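Local coordinates for gala protein type 1, 3 or 4 (Legionella pneumophila subsp. pneumophila, PDB 4XA9) that is a leucine-rich-repeat protein that may bind small GTPases and activate their GTP hydrolysis, at residues Thr46-Ser51 and Ser70-Ser75. Residues are numbered along the deposited sequence; the frame is centred on the assembly and turned at random.
Sequences TSLDLS and SSLNIS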
ATOM      1  N   THR A  46      -2.221 -24.409  -9.335  1.00 15.62           N
ATOM      2  CA  THR A  46      -0.911 -23.910  -9.749  1.00 13.39           C
ATOM      3  C   THR A  46      -0.731 -22.469  -9.308  1.00 16.92           C
ATOM      4  O   THR A  46       0.283 -21.834  -9.595  1.00 15.57           O
ATOM      5  CB  THR A  46      -0.722 -24.028 -11.272  1.00 14.72           C
ATOM      6  OG1 THR A  46      -1.749 -23.295 -11.943  1.00 15.81           O
ATOM      7  CG2 THR A  46      -0.813 -25.495 -11.693  1.00 16.66           C
ATOM      8  N   SER A  47      -1.733 -21.959  -8.608  1.00 17.62           N
ATOM      9  CA  SER A  47      -1.670 -20.610  -8.065  0.66 18.93           C
ATOM     10  C   SER A  47      -1.981 -20.638  -6.573  1.00 18.16           C
ATOM     11  O   SER A  47      -2.987 -21.211  -6.140  1.00 16.23           O
ATOM     12  CB  SER A  47      -2.630 -19.680  -8.811  0.66 19.44           C
ATOM     13  OG  SER A  47      -3.950 -20.194  -8.817  0.66 21.45           O
ATOM     14  N   LEU A  48      -1.107 -20.021  -5.791  1.00 17.28           N
ATOM     15  CA  LEU A  48      -1.200 -20.103  -4.339  1.00 16.11           C
ATOM     16  C   LEU A  48      -1.005 -18.755  -3.658  1.00 14.97           C
ATOM     17  O   LEU A  48      -0.059 -18.038  -3.966  1.00 13.24           O
ATOM     18  CB  LEU A  48      -0.157 -21.094  -3.832  1.00 14.70           C
ATOM     19  CG  LEU A  48      -0.012 -21.280  -2.325  1.00 18.64           C
ATOM     20  CD1 LEU A  48      -1.265 -21.922  -1.752  1.00 15.48           C
ATOM     21  CD2 LEU A  48       1.216 -22.132  -2.026  1.00 16.95           C
ATOM     22  N   ASP A  49      -1.895 -18.420  -2.727  1.00 13.75           N
ATOM     23  CA  ASP A  49      -1.759 -17.200  -1.936  1.00 16.80           C
ATOM     24  C   ASP A  49      -1.508 -17.522  -0.452  1.00 17.50           C
ATOM     25  O   ASP A  49      -2.401 -17.980   0.263  1.00 17.93           O
ATOM     26  CB  ASP A  49      -3.003 -16.326  -2.120  1.00 15.32           C
ATOM     27  CG  ASP A  49      -2.959 -15.034  -1.310  1.00 22.89           C
ATOM     28  OD1 ASP A  49      -1.914 -14.714  -0.697  1.00 23.50           O
ATOM     29  OD2 ASP A  49      -3.979 -14.311  -1.330  1.00 25.28           O
ATOM     30  N   LEU A  50      -0.278 -17.279  -0.010  1.00 17.56           N
ATOM     31  CA  LEU A  50       0.114 -17.487   1.382  1.00 16.08           C
ATOM     32  C   LEU A  50       0.379 -16.166   2.094  1.00 14.99           C
ATOM     33  O   LEU A  50       1.066 -16.133   3.112  1.00 14.67           O
ATOM     34  CB  LEU A  50       1.365 -18.362   1.470  1.00 16.39           C
ATOM     35  CG  LEU A  50       1.267 -19.787   0.941  1.00 21.53           C
ATOM     36  CD1 LEU A  50       2.600 -20.498   1.110  1.00 24.76           C
ATOM     37  CD2 LEU A  50       0.164 -20.542   1.661  1.00 24.44           C
ATOM     38  N   SER A  51      -0.162 -15.078   1.558  1.00 12.66           N
ATOM     39  CA  SER A  51       0.181 -13.745   2.051  1.00 17.66           C
ATOM     40  C   SER A  51      -0.338 -13.498   3.461  1.00 19.24           C
ATOM     41  O   SER A  51      -1.301 -14.121   3.883  1.00 19.59           O
ATOM     42  CB  SER A  51      -0.358 -12.670   1.108  1.00 13.20           C
ATOM     43  OG  SER A  51      -1.774 -12.696   1.075  1.00 17.92           O
ATOM     44  N   SER A  70       3.065 -22.326  -9.867  1.00 15.58           N
ATOM     45  CA  SER A  70       3.866 -21.451 -10.727  1.00 16.30           C
ATOM     46  C   SER A  70       3.623 -19.990 -10.409  1.00 17.32           C
ATOM     47  O   SER A  70       4.376 -19.112 -10.831  1.00 14.37           O
ATOM     48  CB  SER A  70       3.550 -21.701 -12.198  1.00 18.69           C
ATOM     49  OG  SER A  70       2.255 -21.225 -12.507  1.00 20.92           O
ATOM     50  N   SER A  71       2.545 -19.733  -9.681  1.00 16.19           N
ATOM     51  CA  SER A  71       2.221 -18.384  -9.254  1.00 17.09           C
ATOM     52  C   SER A  71       2.086 -18.383  -7.744  1.00 17.32           C
ATOM     53  O   SER A  71       1.190 -19.028  -7.198  1.00 15.42           O
ATOM     54  CB  SER A  71       0.930 -17.892  -9.916  1.00 16.64           C
ATOM     55  OG  SER A  71       0.634 -16.572  -9.510  1.00 19.24           O
ATOM     56  N   LEU A  72       2.994 -17.677  -7.079  1.00 12.57           N
ATOM     57  CA  LEU A  72       3.052 -17.703  -5.626  1.00 14.73           C
ATOM     58  C   LEU A  72       3.003 -16.299  -5.047  1.00 14.59           C
ATOM     59  O   LEU A  72       3.830 -15.446  -5.375  1.00 15.68           O
ATOM     60  CB  LEU A  72       4.326 -18.415  -5.142  1.00 14.34           C
ATOM     61  CG  LEU A  72       4.546 -18.296  -3.627  1.00 18.40           C
ATOM     62  CD1 LEU A  72       3.468 -19.064  -2.858  1.00 18.09           C
ATOM     63  CD2 LEU A  72       5.945 -18.750  -3.208  1.00 18.17           C
ATOM     64  N   ASN A  73       2.012 -16.060  -4.195  1.00 14.02           N
ATOM     65  CA  ASN A  73       1.960 -14.849  -3.385  1.00 16.14           C
ATOM     66  C   ASN A  73       2.335 -15.192  -1.951  1.00 17.85           C
ATOM     67  O   ASN A  73       1.551 -15.814  -1.234  1.00 17.73           O
ATOM     68  CB  ASN A  73       0.565 -14.212  -3.428  1.00 15.69           C
ATOM     69  CG  ASN A  73       0.480 -12.900  -2.641  1.00 18.29           C
ATOM     70  OD1 ASN A  73       1.402 -12.517  -1.914  1.00 20.09           O
ATOM     71  ND2 ASN A  73      -0.645 -12.214  -2.776  1.00 15.83           N
ATOM     72  N   ILE A  74       3.531 -14.789  -1.535  1.00 14.97           N
ATOM     73  CA  ILE A  74       3.939 -15.007  -0.156  1.00 15.74           C
ATOM     74  C   ILE A  74       4.319 -13.667   0.484  1.00 14.85           C
ATOM     75  O   ILE A  74       5.159 -13.591   1.384  1.00 16.37           O
ATOM     76  CB  ILE A  74       5.098 -16.048  -0.075  1.00 17.89           C
ATOM     77  CG1 ILE A  74       5.231 -16.600   1.354  1.00 18.05           C
ATOM     78  CG2 ILE A  74       6.403 -15.485  -0.651  1.00 15.39           C
ATOM     79  CD1 ILE A  74       6.146 -17.805   1.474  1.00 17.47           C
ATOM     80  N   SER A  75       3.659 -12.605   0.031  1.00 14.66           N
ATOM     81  CA  SER A  75       3.893 -11.278   0.590  1.00 14.96           C
ATOM     82  C   SER A  75       3.457 -11.221   2.054  1.00 15.51           C
ATOM     83  O   SER A  75       2.685 -12.052   2.507  1.00 15.42           O
ATOM     84  CB  SER A  75       3.166 -10.196  -0.224  1.00 13.22           C
ATOM     85  OG  SER A  75       1.756 -10.356  -0.199  1.00 13.91           O
TER
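Leu48 and Leu72 lie side by side on the inner face of two parallel strands, 47-49 and 71-73, whose axes diverge by only 2°. In both, CG is anti to the backbone N (chi1 176° and 172°), and the repeated rotamer brings Leu48 CD2 to 3.9 Å from Leu72 CD1. Phe63 of the intervening helix 57-63 touches both leucines. Leu50 packs more loosely, with CD1 4.3 Å from Leu72 CD1 and CB 4.3 Å from Ile74 CG1. The register rests on backbone bonds: Leu48 N donates to Ser71 O, Leu48 O accepts from Asn73 N (2.9 Å, nearly straight at 178°), Leu50 N reaches Asn73 O, and Thr46 O receives both Ser70 N and Ser71 N.

On the other face, Ser47, Ser71 and Asn73 are partly exposed. The serine side chains come closest at their CB atoms, 4.1 Å apart; in the conformer given, Ser47 OG bonds to Gln19 OE1. Asp49 and Asn73 run alongside with carboxylate and amide planes 4° apart, yet Asp49 OD1 and Asn73 ND2, at 3.5 Å, are too poorly angled to bond. Each residue's OD1 instead closes an Asx turn: Ser51 OG takes the syn lone pair of Asp49 OD1 (2.7 Å) and Ser51 N its anti side, while Asn73 OD1 accepts Ser75 N and OG. Here packing tightens, with Ser51 CB 3.4 Å from Ser75 OG.

Neighbouring leucine-rich repeats are thus joined by backbone bonds, leucine packing and Asn77 ND2, which bonds Leu50 O and Ile74 O, whereas Asp49 and Asn73 serve their own turns.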